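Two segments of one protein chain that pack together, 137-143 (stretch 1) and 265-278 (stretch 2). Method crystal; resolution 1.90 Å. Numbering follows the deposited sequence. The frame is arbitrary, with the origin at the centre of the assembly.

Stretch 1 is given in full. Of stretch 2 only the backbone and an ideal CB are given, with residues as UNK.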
# COMPACT_ATOMS: atom_id res chain seq x y z
N VAL A 137 14.93 10.58 -8.62
CA VAL A 137 15.24 9.26 -8.08
C VAL A 137 15.71 8.32 -9.18
O VAL A 137 15.38 8.46 -10.36
CB VAL A 137 14.04 8.66 -7.31
CG1 VAL A 137 14.42 7.31 -6.70
CG2 VAL A 137 13.60 9.62 -6.21
N GLN A 138 16.50 7.34 -8.75
CA GLN A 138 17.13 6.35 -9.61
C GLN A 138 16.40 5.02 -9.52
O GLN A 138 15.99 4.59 -8.44
CB GLN A 138 18.59 6.20 -9.21
CG GLN A 138 19.53 5.98 -10.37
CD GLN A 138 20.97 6.05 -9.94
OE1 GLN A 138 21.66 7.04 -10.18
NE2 GLN A 138 21.44 4.99 -9.29
N ALA A 139 16.24 4.37 -10.67
CA ALA A 139 15.52 3.10 -10.75
C ALA A 139 16.23 1.97 -10.01
O ALA A 139 17.46 1.90 -9.98
CB ALA A 139 15.36 2.68 -12.21
N ALA A 140 15.43 1.10 -9.41
CA ALA A 140 15.91 -0.21 -9.02
C ALA A 140 15.98 -1.07 -10.28
O ALA A 140 15.33 -0.78 -11.29
CB ALA A 140 14.99 -0.87 -7.99
N TRP A 141 16.80 -2.11 -10.24
CA TRP A 141 17.02 -2.95 -11.41
C TRP A 141 16.46 -4.33 -11.13
O TRP A 141 16.70 -4.90 -10.06
CB TRP A 141 18.50 -3.04 -11.77
CG TRP A 141 19.08 -1.71 -12.01
CD1 TRP A 141 18.70 -0.81 -12.96
CD2 TRP A 141 20.14 -1.10 -11.28
NE1 TRP A 141 19.46 0.32 -12.88
CE2 TRP A 141 20.36 0.17 -11.85
CE3 TRP A 141 20.94 -1.50 -10.20
CZ2 TRP A 141 21.34 1.04 -11.38
CZ3 TRP A 141 21.91 -0.63 -9.74
CH2 TRP A 141 22.10 0.62 -10.32
N LEU A 142 15.68 -4.85 -12.08
CA LEU A 142 15.18 -6.20 -11.91
C LEU A 142 16.40 -7.09 -11.91
O LEU A 142 17.09 -7.24 -12.93
CB LEU A 142 14.19 -6.53 -13.03
CG LEU A 142 13.41 -7.84 -12.97
CD1 LEU A 142 12.78 -8.03 -11.59
CD2 LEU A 142 12.31 -7.82 -14.03
N ASP A 143 16.66 -7.73 -10.77
CA ASP A 143 17.90 -8.47 -10.52
C ASP A 143 17.66 -9.96 -10.39
O ASP A 143 18.58 -10.69 -10.01
CB ASP A 143 18.54 -7.99 -9.22
CG ASP A 143 19.62 -6.95 -9.42
OD1 ASP A 143 19.46 -6.07 -10.30
OD2 ASP A 143 20.63 -7.00 -8.69
N UNK A 265 10.77 -3.93 -1.60
CA UNK A 265 10.04 -4.32 -2.79
C UNK A 265 10.30 -3.31 -3.90
O UNK A 265 10.54 -2.13 -3.64
CB UNK A 265 8.54 -4.43 -2.50
N UNK A 266 10.24 -3.79 -5.13
CA UNK A 266 10.33 -2.93 -6.30
C UNK A 266 9.31 -3.42 -7.32
O UNK A 266 9.23 -4.63 -7.59
CB UNK A 266 11.74 -2.93 -6.88
N UNK A 267 8.55 -2.49 -7.89
CA UNK A 267 7.50 -2.81 -8.84
C UNK A 267 7.96 -2.43 -10.23
O UNK A 267 8.43 -1.31 -10.45
CB UNK A 267 6.19 -2.10 -8.48
N UNK A 268 7.84 -3.37 -11.17
CA UNK A 268 8.28 -3.17 -12.54
C UNK A 268 7.15 -3.48 -13.49
O UNK A 268 6.29 -4.32 -13.20
CB UNK A 268 9.50 -4.04 -12.86
N UNK A 269 7.15 -2.81 -14.64
CA UNK A 269 6.22 -3.16 -15.69
C UNK A 269 6.67 -4.45 -16.38
O UNK A 269 7.74 -4.99 -16.10
CB UNK A 269 6.10 -2.02 -16.70
N UNK A 270 5.83 -4.95 -17.29
CA UNK A 270 6.15 -6.21 -17.95
C UNK A 270 7.44 -6.13 -18.76
O UNK A 270 7.99 -7.17 -19.13
CB UNK A 270 4.99 -6.63 -18.86
N UNK A 271 7.93 -4.92 -19.04
CA UNK A 271 9.18 -4.74 -19.76
C UNK A 271 10.39 -4.62 -18.85
O UNK A 271 11.52 -4.57 -19.35
CB UNK A 271 9.09 -3.50 -20.65
N UNK A 272 10.19 -4.57 -17.53
CA UNK A 272 11.29 -4.45 -16.60
C UNK A 272 11.61 -3.04 -16.15
O UNK A 272 12.63 -2.84 -15.47
CB UNK A 272 12.54 -5.06 -17.23
N UNK A 273 10.79 -2.05 -16.52
CA UNK A 273 10.99 -0.68 -16.06
C UNK A 273 10.52 -0.54 -14.62
O UNK A 273 9.41 -0.96 -14.29
CB UNK A 273 10.25 0.31 -16.96
N UNK A 274 11.34 0.06 -13.78
CA UNK A 274 10.94 0.30 -12.40
C UNK A 274 9.92 1.43 -12.33
O UNK A 274 10.17 2.54 -12.81
CB UNK A 274 12.16 0.63 -11.54
N UNK A 275 8.77 1.14 -11.73
CA UNK A 275 7.71 2.13 -11.56
C UNK A 275 7.53 2.59 -10.12
O UNK A 275 7.10 3.72 -9.90
CB UNK A 275 6.39 1.56 -12.07
N UNK A 276 7.86 1.75 -9.14
CA UNK A 276 7.73 2.13 -7.75
C UNK A 276 8.67 1.29 -6.90
O UNK A 276 9.00 0.16 -7.25
CB UNK A 276 6.28 1.97 -7.28
N UNK A 277 9.08 1.86 -5.76
CA UNK A 277 10.01 1.22 -4.85
C UNK A 277 9.47 1.38 -3.43
O UNK A 277 9.04 2.47 -3.04
CB UNK A 277 11.41 1.81 -4.98
N UNK A 278 9.49 0.28 -2.67
CA UNK A 278 9.16 0.30 -1.25
C UNK A 278 10.36 -0.22 -0.48
O UNK A 278 10.75 -1.39 -0.64
CB UNK A 278 7.91 -0.53 -0.95

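Stretch 2 is a hairpin: two strands, joined by a tight turn, present one face to the extended segment 137-143. No direct hydrogen bond crosses between the stretches, so the contact rests on side-chain packing and one bridging water.

At position 265 nothing of stretch 1 lies within 5.5 Å of the ideal CB, and its backbone N and O are paired with position 278 across the hairpin. The contact sets no preference; the residue is Leu265.

Position 266 points its CA-to-CB bond toward stretch 1, and the ideal CB already lies 4.0 Å from Ala140 CB. A small apolar side chain fills this distance without further reach. The residue is Ala266, which meets Ala140 methyl to methyl.

Position 267, the next along the strand, has its CB out of reach of stretch 1, which leaves the choice open; it is Leu267.

At position 268 the bond again points toward stretch 1, but the ideal CB is 4.9 Å from its nearest neighbour there, Leu142 CD2. There is space for a larger side chain, and the apolar surfaces of Ala140 and Leu142 would suit a long aliphatic or an aromatic one. Phe268 occupies it with chi1 in m. Leu142 CB sits over the ring face, 4.2 Å from the ring centroid, in a CH-pi contact, and Leu142 CD1 lies 4.0 Å from Phe268 CE1. At the ring edge, Ala140 O approaches Phe268 CE2 to 3.4 Å.

Positions 269 to 272 form a type I turn. Position 269 is out of reach of stretch 1, but a short acceptor there could serve the amides of the turn. Asp269 does so: its OD1 accepts a hydrogen bond from the backbone N of position 273 at 2.6 Å and a weak one from the backbone N of position 271 at 3.0 Å. Positions 270 and 271 point away, where polar residues are well suited; they are Asp270 and Gln271.

Position 272 has phi/psi of 95/7, at which a CB would be jammed against the preceding carbonyl O. Glycine is called for, and Gly272 is found. Its CA lies 4.4 Å from Leu142 CD2, while a water accepts from Leu142 N at 2.6 Å and donates to Gly272 O at 2.7 Å, linking the two backbones.

Position 273 points away and tolerates many side chains; it is Gln273.

At position 274 the ideal CB is 3.5 Å from Ala140 O and 3.9 Å from Ala139 CB. Such closeness favours a small residue, such as alanine, serine or cysteine. Cys274, with chi1 in t, places SG 4.1 Å from Ala140 CB.

Positions 275 and 276 are out of reach and unconstrained by stretch 1; they are Cys275 and Ala276.

Position 277 points toward stretch 1 with its ideal CB 5.4 Å from Ala140 CB, a gap suited to a medium or long aliphatic side chain. Ile277 extends CD1 to 3.9 Å from Ala140 CB and 3.8 Å from Ala140 N, an amide left without a partner.

Position 278 is out of reach; it is Leu278.

Stretch 2 265-278: LALFDDQGQCCAIL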
# COMPACT_ATOMS: atom_id res chain seq x y z
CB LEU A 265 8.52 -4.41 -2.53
CG LEU A 265 8.02 -5.44 -1.52
CD1 LEU A 265 8.20 -4.96 -0.09
CD2 LEU A 265 6.57 -5.79 -1.80
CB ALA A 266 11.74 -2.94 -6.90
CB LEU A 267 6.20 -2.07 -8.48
CG LEU A 267 5.45 -2.56 -7.24
CD1 LEU A 267 6.25 -2.33 -5.96
CD2 LEU A 267 4.09 -1.91 -7.14
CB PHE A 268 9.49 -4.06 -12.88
CG PHE A 268 10.63 -3.95 -11.91
CD1 PHE A 268 10.64 -4.70 -10.75
CD2 PHE A 268 11.70 -3.11 -12.17
CE1 PHE A 268 11.69 -4.61 -9.85
CE2 PHE A 268 12.75 -3.01 -11.27
CZ PHE A 268 12.75 -3.76 -10.12
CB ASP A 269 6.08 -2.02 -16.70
CG ASP A 269 7.36 -1.75 -17.48
OD1 ASP A 269 8.33 -2.52 -17.34
OD2 ASP A 269 7.38 -0.76 -18.24
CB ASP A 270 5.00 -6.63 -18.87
CG ASP A 270 3.81 -7.19 -18.11
OD1 ASP A 270 3.93 -7.39 -16.88
OD2 ASP A 270 2.76 -7.44 -18.74
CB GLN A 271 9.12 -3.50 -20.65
CG GLN A 271 8.32 -3.66 -21.94
CD GLN A 271 6.84 -3.88 -21.70
OE1 GLN A 271 6.24 -3.25 -20.83
NE2 GLN A 271 6.25 -4.77 -22.49
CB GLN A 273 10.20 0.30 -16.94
CG GLN A 273 10.44 0.17 -18.43
CD GLN A 273 11.60 1.01 -18.92
OE1 GLN A 273 11.90 2.06 -18.35
NE2 GLN A 273 12.27 0.55 -19.97
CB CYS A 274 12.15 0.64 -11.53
SG CYS A 274 11.70 0.76 -9.79
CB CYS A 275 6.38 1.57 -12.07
SG CYS A 275 6.35 1.25 -13.85
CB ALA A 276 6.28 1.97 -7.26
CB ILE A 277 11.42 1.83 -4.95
CG1 ILE A 277 12.00 1.61 -6.34
CG2 ILE A 277 12.34 1.23 -3.88
CD1 ILE A 277 13.28 2.38 -6.60
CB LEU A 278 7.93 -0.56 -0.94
CG LEU A 278 6.55 -0.01 -1.30
CD1 LEU A 278 6.31 -0.06 -2.80
CD2 LEU A 278 5.48 -0.79 -0.56
O HOH W 1 14.97 -3.60 -14.29
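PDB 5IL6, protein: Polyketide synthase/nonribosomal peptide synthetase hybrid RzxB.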